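Local atomic coordinates of Lys-gingipain catalytic subunit (PDB entry 6I9A), a protein that cleaves proteins after lysine residues as a secreted cysteine endopeptidase and probable virulence factor of the oral pathogen Porphyromonas gingivalis. Residues A[390-395]-A[420-425]; A[397-402]-A[411-416]; A[407-412]-A[424-429]; A[371-376]-A[440-445]; A[6-11]-A[320-325]. One frame throughout, in Å; residues are numbered along the deposited sequence. Where two conformers were deposited one is given.

Contact 1: A[390-395]-A[420-425]; sequences YSIQAS and ATVSMT
In both Tyr390 (chi1 -55°) and Met424 CG stands anti to the carbonyl carbon, and the ring of one and the thioether of the other meet beside a pair of antiparallel strands. The methionine chain bends at chi2, which sets SD at the ring rim, 3.7 Å from Tyr390 CE2. It bends again at chi3, and CE ends in the plane of the ring at the same edge. SD lies 78° off the ring normal, so this is an edge-on Met-aromatic contact rather than a stack over the face. A long, flexible methionine suits the place because it can fold along a rigid rim.

The strands, 390-394 and 420-424, are neighbours in the C-terminal Ig-like domain. Tyr390 with Val422 and Ile392 with Ala420 are hydrogen-bonded pairs; in the first, Val422 N lies 2.8 Å from Tyr390 O. Ser391 and Thr421, a non-hydrogen-bonded pair between them, put their small polar side chains on the exposed face; between the strands Ser391 CA approaches Ala420 O at 3.3 Å, a CA-H...O contact. On the buried face Ile392 CD1 reaches Val422 CG2 at 4.2 Å, and Val400 and Ile402 of strand 399-404 pack against Val422. Ala420 CB is only 3.3 Å from Ile392 O, a tight fit for which a lone methyl is well sized.

Tyr390 OH bonds to Pro384 O, which satisfies the one polar atom of the ring. The sulfur, near the ring hydrogens, probably gains a modest electrostatic attraction on top of dispersion, while four backbone bonds satisfy main-chain groups of a sheet with apolar side chains on one face and hydroxyls on the other.

Contact 2: A[397-402]-A[411-416]; sequences GSYVAI and TGVANA
A beta hairpin of the C-terminal Ig-like domain, strands 399-404 and 407-413, carries this contact between Tyr399, Val400 and their partners Val413 and Gly412. Val400 and Gly412 form a hydrogen-bonded pair; Val400 N gives a nearly straight bond to Gly412 O (2.8 Å, 171°). Beyond the strand ends the pairing goes on: Ala414 N donates to Ser398 O at 2.8 Å and Gly397 N to Ala414 O at 2.9 Å. Gly397 has phi 95°, where a CB would collide with the carbonyl oxygen of the residue before, which explains the glycine.

Tyr399 and Thr411 lie on one face of the hairpin. With CG anti to the backbone N (chi1 -174°), the tyrosine ring swings over the partner strand: CD1 touches Val413 CG2 at 3.7 Å, the two side chains crossing at about a right angle. Further out, OH comes to 3.5 Å from Thr411 CG2. Val413 and Thr411, beta-branched residues that suit extended strands, thus offer methyls to the ring. On the other face Val400 turns to the core, against Ile392, Val422 and Ile438.

Tyr399 OH is hydrogen-bonded to Val14 N, which begins strand 14-20, and to Gly39 O, just before strand 40-46, both strands of the parallel sheet. The tyrosine is therefore amphipathic in use: its carbon surface packs on the hairpin, while its hydroxyl ties the Ig-like domain to the peptidase body.

Contact 3: A[407-412]-A[424-429]; sequences VLYGTG and MTKQIT
Tyr409 O is held by the loop that follows strand 419-424. Lys426 N meets it in the carbonyl plane, on a lone pair, in a nearly straight bond (3.1 Å, 172°). Thr425 N adds a weak, strongly bent bond at 2.9 Å. Thr425 OG1 lies 3.2 Å from Tyr409 O as well, but its proton has another acceptor within reach; it is hydrogen-bonded to Tyr41 OH, and a water joins it to Leu408 O, donating to that carbonyl at 2.7 Å. A threonine thus brings a hydroxyl to strand 407-413.

Tyr409 belongs to an irregular part of that strand of the Ig-like domain: it and Gly410 lie opposite the single residue Ile402, a classic beta bulge. Gly410, lacking a side chain, leaves space for Met424 SD, 4.0 Å from its CA, in a non-hydrogen-bonded pair. The methyl of the same methionine, CE, rests on Tyr409 CB at 3.6 Å.

Lys426 covers the tyrosine ring. Its CG is anti to the backbone N (chi1 -179°) and the chain runs extended as far as CE, laying CD 3.6 Å above the ring plane over the centre, a CH-pi contact. CE follows at 3.5 Å from Tyr409 CZ. The long aliphatic part of lysine spends itself on the ring while its exposed end stays at the surface. Tyr434 stacks edge-to-face with Tyr409, and Ile428 CG1 approaches CD2 obliquely.

Contact 4: A[371-376]-A[440-445]; sequences MPKTNT and RSNYLP
Lys373 lies over one face of the Tyr443 ring, CB 3.6 Å above the plane and offset toward the rim. The chain then bends at chi3, which brings CE to 3.4 Å from Tyr443 CE1. NZ makes an off-centre cation-pi contact, 4.6 Å from the ring centroid, so the lysine serves the ring with both its carbons and its charge. The tyrosine closes a type II beta turn, Arg440 to Tyr443, between the last two strands of the Ig-like domain. Asn442, with phi 65°, takes the turn position for which asparagine, like glycine, is suited.

Asn442 O accepts from both Lys373 N (2.9 Å) and Lys373 NZ (3.1 Å), which come from opposite faces of its plane. Its own amide oxygen OD1 takes a bond from Arg369 N. Leu444 N donates to Lys373 O, completing a short bridge between the linker entering the domain and the turn, and Pro372 CG packs on Leu444 CD2 at 3.6 Å, two apolar groups crossing obliquely. Asn375 sets its CA at the edge of the Tyr443 ring, while its amide bonds to Ser395 and Ser398. Two waters donate to Leu444 O at 2.8 Å each, one accepting from Asn375 N and the other from Asn375 ND2.

Contact 5: A[6-11]-A[320-325]; sequences HGDLYN and DSYNTV. With NA (sodium ion), chain E.
The Tyr322 ring carries Asp8 CB on one face, 3.9 Å above the plane and over its centre, a CH-pi contact. At the far end of that ring OH lies 3.6 Å from Gly7 CA. The second flat group, the Asp8 carboxylate, is met from above its plane at both oxygens: Tyr322 N donates to OD2 at 2.8 Å, 52° out of the plane, and Tyr10 N to OD1 at 3.1 Å. CG sits anti to the backbone N (chi1 -177°), which carries the carboxylate across to the other segment. The bond from Tyr10 N makes an Asx turn, the folding of the chain that aspartate at this position promotes.

Residues 321-323 form half of a sodium site just before helix 325-342 of the peptidase part. Ser321 O binds the ion at 2.4 Å, Tyr322 O at 2.5 Å and Asn323 OD1 at 2.4 Å; the carbonyls of Ala315, Thr316 and Leu318 supply the rest. Tyr322 has a left-handed backbone (phi 53°), and while its carbonyl faces the metal its N-H is taken by Asp8, making the aspartate a second-shell residue.

Tyr117 OH also bonds to Asp8 OD1. Two waters donate to the carboxylate, one linking OD2 to Asn323 N, the other linking OD1 to the hydroxyl of Thr324, the N-cap of the helix, at 2.8 Å from each.

How the contacts relate
Contacts 1 and 2 are the buried ones, strand pairs of the same antiparallel sheet, joined where Ser423 N bonds to Thr411 O; their chemistry is main-chain pairing with apolar cover on one face. Contact 3 shares Met424 with contact 1 and strand 407-413 with contact 2, but lies at the surface end, where a bulge, a water and a lysine take over from regular pairing. Contact 4 joins the linker to the turn between the last two strands and touches contacts 1 and 2 through Ser395 and Ser398, adding amides, charge and waters to its apolar packing. Contact 5, in the peptidase body, relies on a carboxylate and a metal; Ser441 touches Asn323 and so brings it next to contact 4.

Contact 1: A[390-395]-A[420-425]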
# COMPACT_ATOMS: atom_id res chain seq x y z
N TYR A 390 -18.32 21.82 10.27
CA TYR A 390 -17.95 22.97 9.48
C TYR A 390 -18.00 22.60 8.02
O TYR A 390 -17.65 21.48 7.66
CB TYR A 390 -16.53 23.48 9.76
CG TYR A 390 -16.24 23.80 11.20
CD1 TYR A 390 -16.65 25.01 11.77
CD2 TYR A 390 -15.54 22.91 12.01
CE1 TYR A 390 -16.39 25.31 13.10
CE2 TYR A 390 -15.25 23.20 13.33
CZ TYR A 390 -15.68 24.40 13.88
OH TYR A 390 -15.41 24.64 15.22
N SER A 391 -18.33 23.54 7.15
CA SER A 391 -18.23 23.32 5.70
C SER A 391 -16.89 23.83 5.24
O SER A 391 -16.45 24.92 5.59
CB SER A 391 -19.37 24.05 4.98
OG SER A 391 -19.40 25.44 5.29
N ILE A 392 -16.21 23.00 4.41
CA ILE A 392 -14.94 23.32 3.80
C ILE A 392 -15.10 22.92 2.34
O ILE A 392 -15.61 21.83 2.09
CB ILE A 392 -13.73 22.66 4.53
CG1 ILE A 392 -13.61 23.29 5.96
CG2 ILE A 392 -12.49 22.85 3.71
CD1 ILE A 392 -12.45 22.85 6.85
N GLN A 393 -14.71 23.78 1.40
CA GLN A 393 -14.89 23.39 0.01
C GLN A 393 -13.58 22.87 -0.56
O GLN A 393 -12.50 23.38 -0.27
CB GLN A 393 -15.50 24.53 -0.80
CG GLN A 393 -16.88 24.96 -0.27
CD GLN A 393 -16.79 25.81 0.99
OE1 GLN A 393 -15.84 26.58 1.17
NE2 GLN A 393 -17.79 25.70 1.85
N ALA A 394 -13.71 21.82 -1.39
CA ALA A 394 -12.57 21.18 -2.03
C ALA A 394 -13.08 20.38 -3.19
O ALA A 394 -14.27 20.07 -3.25
CB ALA A 394 -11.80 20.30 -1.05
N SER A 395 -12.20 20.01 -4.13
CA SER A 395 -12.70 19.25 -5.27
C SER A 395 -13.44 18.00 -4.84
O SER A 395 -13.06 17.34 -3.84
CB SER A 395 -11.60 18.89 -6.27
OG SER A 395 -10.70 17.94 -5.70
N ALA A 420 -17.43 19.76 1.54
CA ALA A 420 -17.18 18.80 2.61
C ALA A 420 -17.82 19.30 3.89
O ALA A 420 -17.53 20.41 4.32
CB ALA A 420 -15.68 18.61 2.82
N THR A 421 -18.66 18.46 4.49
CA THR A 421 -19.24 18.78 5.79
C THR A 421 -18.37 17.99 6.78
O THR A 421 -18.42 16.75 6.86
CB THR A 421 -20.74 18.44 5.84
OG1 THR A 421 -21.39 19.20 4.84
CG2 THR A 421 -21.36 18.77 7.22
N VAL A 422 -17.48 18.71 7.45
CA VAL A 422 -16.52 18.11 8.37
C VAL A 422 -17.20 17.88 9.71
O VAL A 422 -17.54 18.86 10.42
CB VAL A 422 -15.28 19.01 8.52
CG1 VAL A 422 -14.26 18.40 9.50
CG2 VAL A 422 -14.61 19.26 7.16
N SER A 423 -17.43 16.64 10.04
CA SER A 423 -18.14 16.24 11.27
C SER A 423 -17.14 16.23 12.40
O SER A 423 -16.13 15.49 12.38
CB SER A 423 -18.78 14.87 11.08
OG SER A 423 -17.80 13.89 10.75
N MET A 424 -17.41 17.04 13.43
CA MET A 424 -16.48 17.21 14.53
C MET A 424 -16.75 16.22 15.63
O MET A 424 -17.66 16.39 16.44
CB MET A 424 -16.56 18.65 15.08
CG MET A 424 -16.28 19.69 14.03
SD MET A 424 -14.63 19.55 13.29
CE MET A 424 -13.64 19.96 14.68
N THR A 425 -15.98 15.12 15.66
CA THR A 425 -16.10 14.11 16.71
C THR A 425 -15.53 14.64 18.01
O THR A 425 -15.91 14.19 19.10
CB THR A 425 -15.46 12.81 16.24
OG1 THR A 425 -14.12 13.08 15.82
CG2 THR A 425 -16.29 12.15 15.14

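Contact 2: A[397-402]-A[411-416]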
# COMPACT_ATOMS: atom_id res chain seq x y z
N GLY A 397 -14.72 14.60 -3.87
CA GLY A 397 -14.00 13.39 -3.47
C GLY A 397 -12.85 13.64 -2.53
O GLY A 397 -12.31 12.69 -1.97
N SER A 398 -12.43 14.92 -2.37
CA SER A 398 -11.34 15.20 -1.45
C SER A 398 -11.73 14.92 -0.01
O SER A 398 -12.91 15.08 0.37
CB SER A 398 -10.94 16.67 -1.53
OG SER A 398 -10.45 17.00 -2.83
N TYR A 399 -10.76 14.50 0.79
CA TYR A 399 -10.95 14.18 2.21
C TYR A 399 -10.31 15.28 3.03
O TYR A 399 -9.11 15.57 2.89
CB TYR A 399 -10.33 12.82 2.46
CG TYR A 399 -10.56 12.23 3.84
CD1 TYR A 399 -11.85 12.09 4.37
CD2 TYR A 399 -9.50 11.68 4.56
CE1 TYR A 399 -12.06 11.43 5.59
CE2 TYR A 399 -9.70 11.04 5.77
CZ TYR A 399 -10.98 10.90 6.27
OH TYR A 399 -11.17 10.21 7.44
N VAL A 400 -11.15 15.89 3.90
CA VAL A 400 -10.73 17.03 4.71
C VAL A 400 -10.64 16.62 6.17
O VAL A 400 -11.58 16.01 6.69
CB VAL A 400 -11.74 18.18 4.52
CG1 VAL A 400 -11.29 19.42 5.30
CG2 VAL A 400 -11.94 18.53 3.03
N ALA A 401 -9.57 17.02 6.84
CA ALA A 401 -9.35 16.66 8.24
C ALA A 401 -8.94 17.88 9.00
O ALA A 401 -8.03 18.61 8.59
CB ALA A 401 -8.26 15.59 8.38
N ILE A 402 -9.55 18.08 10.19
CA ILE A 402 -9.19 19.15 11.11
C ILE A 402 -8.57 18.51 12.34
O ILE A 402 -9.16 17.61 12.92
CB ILE A 402 -10.40 20.02 11.47
CG1 ILE A 402 -10.98 20.70 10.21
CG2 ILE A 402 -10.01 21.07 12.55
CD1 ILE A 402 -12.28 21.48 10.49
N THR A 411 -13.54 15.03 10.37
CA THR A 411 -13.29 14.71 8.96
C THR A 411 -14.54 14.87 8.13
O THR A 411 -15.67 14.73 8.65
CB THR A 411 -12.77 13.27 8.78
OG1 THR A 411 -13.79 12.32 9.07
CG2 THR A 411 -11.54 12.95 9.61
N GLY A 412 -14.37 15.04 6.81
CA GLY A 412 -15.48 14.98 5.89
C GLY A 412 -14.97 14.79 4.49
O GLY A 412 -13.86 15.20 4.16
N VAL A 413 -15.82 14.25 3.63
CA VAL A 413 -15.50 14.06 2.20
C VAL A 413 -16.26 15.09 1.38
O VAL A 413 -17.48 15.22 1.54
CB VAL A 413 -15.87 12.64 1.76
CG1 VAL A 413 -15.61 12.48 0.27
CG2 VAL A 413 -15.07 11.60 2.54
N ALA A 414 -15.58 15.81 0.51
CA ALA A 414 -16.29 16.75 -0.38
C ALA A 414 -17.26 15.99 -1.29
O ALA A 414 -16.87 15.03 -1.98
CB ALA A 414 -15.30 17.54 -1.20
N ASN A 415 -18.49 16.46 -1.34
CA ASN A 415 -19.53 15.84 -2.15
C ASN A 415 -19.33 16.23 -3.64
O ASN A 415 -18.36 16.89 -4.00
CB ASN A 415 -20.93 16.24 -1.60
CG ASN A 415 -21.30 17.67 -1.82
OD1 ASN A 415 -20.64 18.45 -2.53
ND2 ASN A 415 -22.41 18.08 -1.19
N ALA A 416 -20.29 15.81 -4.50
CA ALA A 416 -20.15 16.03 -5.95
C ALA A 416 -20.13 17.53 -6.31
O ALA A 416 -19.59 17.90 -7.34
CB ALA A 416 -21.28 15.33 -6.72

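Contact 3: A[407-412]-A[424-429]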
# COMPACT_ATOMS: atom_id res chain seq x y z
N VAL A 407 -3.87 15.38 17.24
CA VAL A 407 -5.15 14.81 17.64
C VAL A 407 -6.18 15.17 16.58
O VAL A 407 -6.33 16.35 16.26
CB VAL A 407 -5.59 15.35 19.03
CG1 VAL A 407 -7.00 14.85 19.41
CG2 VAL A 407 -4.55 15.02 20.12
N LEU A 408 -6.85 14.17 16.02
CA LEU A 408 -7.85 14.41 14.99
C LEU A 408 -9.15 14.86 15.64
O LEU A 408 -9.68 14.16 16.50
CB LEU A 408 -8.04 13.11 14.21
CG LEU A 408 -9.05 13.15 13.09
CD1 LEU A 408 -8.73 14.25 12.05
CD2 LEU A 408 -9.09 11.80 12.40
N TYR A 409 -9.73 15.96 15.11
CA TYR A 409 -11.00 16.48 15.67
C TYR A 409 -12.17 16.21 14.74
O TYR A 409 -13.30 16.09 15.21
CB TYR A 409 -10.89 18.02 15.88
CG TYR A 409 -10.09 18.46 17.09
CD1 TYR A 409 -8.74 18.13 17.24
CD2 TYR A 409 -10.66 19.32 18.04
CE1 TYR A 409 -7.99 18.61 18.31
CE2 TYR A 409 -9.90 19.84 19.08
CZ TYR A 409 -8.58 19.46 19.22
OH TYR A 409 -7.84 19.92 20.29
N GLY A 410 -11.97 16.15 13.42
CA GLY A 410 -13.10 15.94 12.54
C GLY A 410 -12.67 15.67 11.12
O GLY A 410 -11.57 16.06 10.72
N THR A 411 -13.54 15.03 10.37
CA THR A 411 -13.29 14.71 8.96
C THR A 411 -14.54 14.87 8.13
O THR A 411 -15.67 14.73 8.65
CB THR A 411 -12.77 13.27 8.78
OG1 THR A 411 -13.79 12.32 9.07
CG2 THR A 411 -11.54 12.95 9.61
N GLY A 412 -14.37 15.04 6.81
CA GLY A 412 -15.48 14.98 5.89
C GLY A 412 -14.97 14.79 4.49
O GLY A 412 -13.86 15.20 4.16
N MET A 424 -17.41 17.04 13.43
CA MET A 424 -16.48 17.21 14.53
C MET A 424 -16.75 16.22 15.63
O MET A 424 -17.66 16.39 16.44
CB MET A 424 -16.56 18.65 15.08
CG MET A 424 -16.28 19.69 14.03
SD MET A 424 -14.63 19.55 13.29
CE MET A 424 -13.64 19.96 14.68
N THR A 425 -15.98 15.12 15.66
CA THR A 425 -16.10 14.11 16.71
C THR A 425 -15.53 14.64 18.01
O THR A 425 -15.91 14.19 19.10
CB THR A 425 -15.46 12.81 16.24
OG1 THR A 425 -14.12 13.08 15.82
CG2 THR A 425 -16.29 12.15 15.14
N LYS A 426 -14.62 15.62 17.92
CA LYS A 426 -14.12 16.40 19.04
C LYS A 426 -14.37 17.84 18.66
O LYS A 426 -13.83 18.32 17.67
CB LYS A 426 -12.63 16.13 19.30
CG LYS A 426 -12.09 16.94 20.50
CD LYS A 426 -10.58 16.64 20.71
CE LYS A 426 -9.96 17.53 21.77
NZ LYS A 426 -10.61 17.37 23.09
N GLN A 427 -15.22 18.55 19.44
CA GLN A 427 -15.48 19.93 19.07
C GLN A 427 -14.33 20.83 19.49
O GLN A 427 -13.52 20.49 20.35
CB GLN A 427 -16.82 20.43 19.66
CG GLN A 427 -18.02 19.66 19.10
CD GLN A 427 -19.32 20.28 19.50
OE1 GLN A 427 -19.37 21.34 20.17
NE2 GLN A 427 -20.39 19.67 19.05
N ILE A 428 -14.22 22.00 18.80
CA ILE A 428 -13.21 22.99 19.14
C ILE A 428 -13.73 23.83 20.30
O ILE A 428 -14.76 24.50 20.18
CB ILE A 428 -12.88 23.86 17.91
CG1 ILE A 428 -12.21 22.96 16.83
CG2 ILE A 428 -11.98 25.05 18.25
CD1 ILE A 428 -11.87 23.68 15.51
N THR A 429 -13.04 23.75 21.42
CA THR A 429 -13.47 24.49 22.63
C THR A 429 -12.38 25.39 23.16
O THR A 429 -12.58 26.03 24.22
CB THR A 429 -13.84 23.50 23.74
OG1 THR A 429 -12.63 22.85 24.14
CG2 THR A 429 -14.87 22.50 23.31
O HOH W 1 -12.05 13.21 17.48

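Contact 4: A[371-376]-A[440-445]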
# COMPACT_ATOMS: atom_id res chain seq x y z
N MET A 371 2.40 12.67 -12.69
CA MET A 371 2.43 13.86 -11.84
C MET A 371 1.08 14.10 -11.19
O MET A 371 0.08 14.30 -11.89
CB MET A 371 2.83 15.08 -12.67
CG MET A 371 2.96 16.35 -11.84
SD MET A 371 4.35 16.34 -10.70
CE MET A 371 5.73 16.42 -11.85
N PRO A 372 1.00 14.17 -9.86
CA PRO A 372 -0.32 14.41 -9.24
C PRO A 372 -0.81 15.84 -9.53
O PRO A 372 -0.02 16.76 -9.80
CB PRO A 372 -0.06 14.18 -7.75
CG PRO A 372 1.45 14.49 -7.59
CD PRO A 372 2.06 13.93 -8.86
N LYS A 373 -2.12 16.00 -9.51
CA LYS A 373 -2.78 17.26 -9.80
C LYS A 373 -2.75 18.20 -8.62
O LYS A 373 -2.56 17.81 -7.48
CB LYS A 373 -4.23 16.98 -10.21
CG LYS A 373 -4.29 16.22 -11.56
CD LYS A 373 -5.67 15.79 -11.97
CE LYS A 373 -6.16 14.54 -11.28
NZ LYS A 373 -5.10 13.54 -10.97
N THR A 374 -2.98 19.49 -8.90
CA THR A 374 -3.07 20.50 -7.87
C THR A 374 -4.55 20.65 -7.52
O THR A 374 -5.39 20.84 -8.41
CB THR A 374 -2.46 21.82 -8.37
OG1 THR A 374 -1.07 21.59 -8.61
CG2 THR A 374 -2.57 22.94 -7.33
N ASN A 375 -4.87 20.55 -6.23
CA ASN A 375 -6.27 20.56 -5.83
C ASN A 375 -6.80 22.00 -5.78
O ASN A 375 -6.01 22.96 -5.78
CB ASN A 375 -6.40 19.87 -4.42
CG ASN A 375 -7.73 19.16 -4.26
OD1 ASN A 375 -8.68 19.45 -5.00
ND2 ASN A 375 -7.81 18.23 -3.29
N THR A 376 -8.12 22.12 -5.68
CA THR A 376 -8.83 23.38 -5.50
C THR A 376 -9.52 23.31 -4.16
O THR A 376 -9.96 22.22 -3.74
CB THR A 376 -9.83 23.62 -6.62
OG1 THR A 376 -10.83 22.60 -6.57
CG2 THR A 376 -9.16 23.69 -7.99
N ARG A 440 -6.48 13.83 -1.72
CA ARG A 440 -7.27 13.16 -2.72
C ARG A 440 -6.35 12.30 -3.55
O ARG A 440 -5.21 12.71 -3.81
CB ARG A 440 -8.01 14.18 -3.62
CG ARG A 440 -8.99 13.54 -4.61
CD ARG A 440 -9.75 14.58 -5.41
NE ARG A 440 -10.50 13.88 -6.45
CZ ARG A 440 -11.07 14.49 -7.49
NH1 ARG A 440 -11.03 15.83 -7.59
NH2 ARG A 440 -11.68 13.78 -8.43
N SER A 441 -6.81 11.13 -4.00
CA SER A 441 -5.97 10.25 -4.82
C SER A 441 -5.44 10.99 -6.05
O SER A 441 -6.21 11.60 -6.80
CB SER A 441 -6.80 9.05 -5.27
OG SER A 441 -6.08 8.30 -6.26
N ASN A 442 -4.14 10.92 -6.27
CA ASN A 442 -3.45 11.52 -7.41
C ASN A 442 -3.52 13.06 -7.38
O ASN A 442 -3.40 13.68 -8.43
CB ASN A 442 -3.88 10.96 -8.75
CG ASN A 442 -2.76 11.11 -9.74
OD1 ASN A 442 -1.57 11.11 -9.37
ND2 ASN A 442 -3.10 11.20 -11.02
N TYR A 443 -3.70 13.64 -6.17
CA TYR A 443 -3.56 15.08 -5.98
C TYR A 443 -2.51 15.36 -4.94
O TYR A 443 -2.33 14.61 -3.97
CB TYR A 443 -4.89 15.71 -5.48
CG TYR A 443 -5.90 15.93 -6.57
CD1 TYR A 443 -6.58 14.86 -7.16
CD2 TYR A 443 -6.18 17.22 -7.04
CE1 TYR A 443 -7.49 15.07 -8.20
CE2 TYR A 443 -7.07 17.43 -8.09
CZ TYR A 443 -7.75 16.35 -8.63
OH TYR A 443 -8.62 16.56 -9.68
N LEU A 444 -1.80 16.47 -5.12
CA LEU A 444 -0.90 16.95 -4.09
C LEU A 444 -1.71 17.31 -2.84
O LEU A 444 -2.82 17.84 -2.97
CB LEU A 444 -0.17 18.20 -4.62
CG LEU A 444 0.80 17.91 -5.76
CD1 LEU A 444 1.22 19.22 -6.46
CD2 LEU A 444 2.07 17.19 -5.25
N PRO A 445 -1.16 17.06 -1.67
CA PRO A 445 -1.90 17.42 -0.43
C PRO A 445 -1.93 18.92 -0.21
O PRO A 445 -1.01 19.65 -0.64
CB PRO A 445 -1.08 16.73 0.68
CG PRO A 445 0.36 16.70 0.12
CD PRO A 445 0.18 16.48 -1.38
O HOH W 2 -1.19 12.48 -13.46
O HOH W 3 -5.39 17.56 -1.97
O HOH W 4 -2.95 20.38 -4.18

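Contact 5: A[6-11]-A[320-325]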
# COMPACT_ATOMS: atom_id res chain seq x y z
N HIS A 6 -16.27 -8.79 -2.71
CA HIS A 6 -15.14 -8.37 -1.90
C HIS A 6 -14.40 -7.24 -2.53
O HIS A 6 -13.21 -7.39 -2.90
CB HIS A 6 -14.18 -9.55 -1.69
CG HIS A 6 -14.78 -10.63 -0.87
ND1 HIS A 6 -15.06 -10.44 0.46
CD2 HIS A 6 -15.10 -11.88 -1.21
CE1 HIS A 6 -15.57 -11.60 0.89
NE2 HIS A 6 -15.65 -12.48 -0.11
N GLY A 7 -15.07 -6.12 -2.63
CA GLY A 7 -14.43 -4.95 -3.23
C GLY A 7 -13.47 -4.23 -2.30
O GLY A 7 -13.19 -4.62 -1.16
N ASP A 8 -12.96 -3.12 -2.83
CA ASP A 8 -12.00 -2.27 -2.11
C ASP A 8 -12.52 -1.98 -0.69
O ASP A 8 -13.63 -1.48 -0.52
CB ASP A 8 -11.92 -0.95 -2.92
CG ASP A 8 -10.94 0.11 -2.45
OD1 ASP A 8 -10.17 -0.14 -1.49
OD2 ASP A 8 -10.92 1.19 -3.05
N LEU A 9 -11.69 -2.25 0.30
CA LEU A 9 -12.02 -2.02 1.72
C LEU A 9 -11.95 -0.57 2.13
O LEU A 9 -12.40 -0.23 3.23
CB LEU A 9 -11.10 -2.85 2.63
CG LEU A 9 -11.32 -4.37 2.57
CD1 LEU A 9 -10.39 -5.04 3.53
CD2 LEU A 9 -12.79 -4.73 2.92
N TYR A 10 -11.35 0.32 1.32
CA TYR A 10 -11.26 1.71 1.73
C TYR A 10 -12.64 2.26 2.05
O TYR A 10 -13.61 2.05 1.33
CB TYR A 10 -10.58 2.51 0.63
CG TYR A 10 -10.38 3.96 1.01
CD1 TYR A 10 -9.29 4.35 1.77
CD2 TYR A 10 -11.35 4.92 0.70
CE1 TYR A 10 -9.10 5.69 2.13
CE2 TYR A 10 -11.19 6.26 1.08
CZ TYR A 10 -10.06 6.62 1.81
OH TYR A 10 -9.90 7.94 2.17
N ASN A 11 -12.72 3.04 3.14
CA ASN A 11 -13.96 3.69 3.53
C ASN A 11 -13.59 4.89 4.37
O ASN A 11 -12.47 4.97 4.88
CB ASN A 11 -14.86 2.70 4.31
CG ASN A 11 -16.30 3.08 4.35
OD1 ASN A 11 -16.72 4.06 3.71
ND2 ASN A 11 -17.07 2.26 5.07
N ASP A 320 -11.60 6.32 -9.14
CA ASP A 320 -12.45 6.46 -7.96
C ASP A 320 -12.43 5.29 -7.00
O ASP A 320 -13.18 5.29 -6.03
CB ASP A 320 -13.90 6.76 -8.40
CG ASP A 320 -13.98 8.07 -9.19
OD1 ASP A 320 -13.16 8.98 -8.94
OD2 ASP A 320 -14.84 8.17 -10.07
N SER A 321 -11.53 4.33 -7.21
CA SER A 321 -11.40 3.24 -6.24
C SER A 321 -10.03 2.62 -6.46
O SER A 321 -9.30 2.94 -7.41
CB SER A 321 -12.52 2.21 -6.41
OG SER A 321 -12.48 1.57 -7.67
N TYR A 322 -9.65 1.73 -5.53
CA TYR A 322 -8.37 1.00 -5.54
C TYR A 322 -7.21 2.00 -5.68
O TYR A 322 -6.38 1.93 -6.58
CB TYR A 322 -8.33 -0.06 -6.66
CG TYR A 322 -9.30 -1.20 -6.43
CD1 TYR A 322 -8.92 -2.30 -5.69
CD2 TYR A 322 -10.60 -1.16 -6.95
CE1 TYR A 322 -9.80 -3.33 -5.43
CE2 TYR A 322 -11.50 -2.21 -6.69
CZ TYR A 322 -11.05 -3.29 -5.96
OH TYR A 322 -11.87 -4.38 -5.69
N ASN A 323 -7.16 2.93 -4.73
CA ASN A 323 -6.19 4.02 -4.73
C ASN A 323 -5.12 3.89 -3.66
O ASN A 323 -4.27 4.79 -3.60
CB ASN A 323 -6.92 5.38 -4.64
CG ASN A 323 -7.62 5.65 -5.95
OD1 ASN A 323 -7.11 5.24 -7.02
ND2 ASN A 323 -8.78 6.29 -5.95
N THR A 324 -5.09 2.81 -2.87
CA THR A 324 -4.02 2.59 -1.89
C THR A 324 -3.06 1.52 -2.37
O THR A 324 -3.41 0.68 -3.21
CB THR A 324 -4.62 2.23 -0.55
OG1 THR A 324 -5.32 0.98 -0.65
CG2 THR A 324 -5.45 3.35 0.04
N VAL A 325 -1.93 1.44 -1.72
CA VAL A 325 -0.97 0.34 -1.95
C VAL A 325 -1.65 -1.01 -1.63
O VAL A 325 -1.62 -1.95 -2.42
CB VAL A 325 0.29 0.52 -1.08
CG1 VAL A 325 1.15 -0.75 -1.14
CG2 VAL A 325 1.11 1.72 -1.57
NA NA E . -7.25 3.32 -8.51
O HOH W 5 -7.95 1.57 -1.25
O HOH W 6 -9.29 3.44 -2.71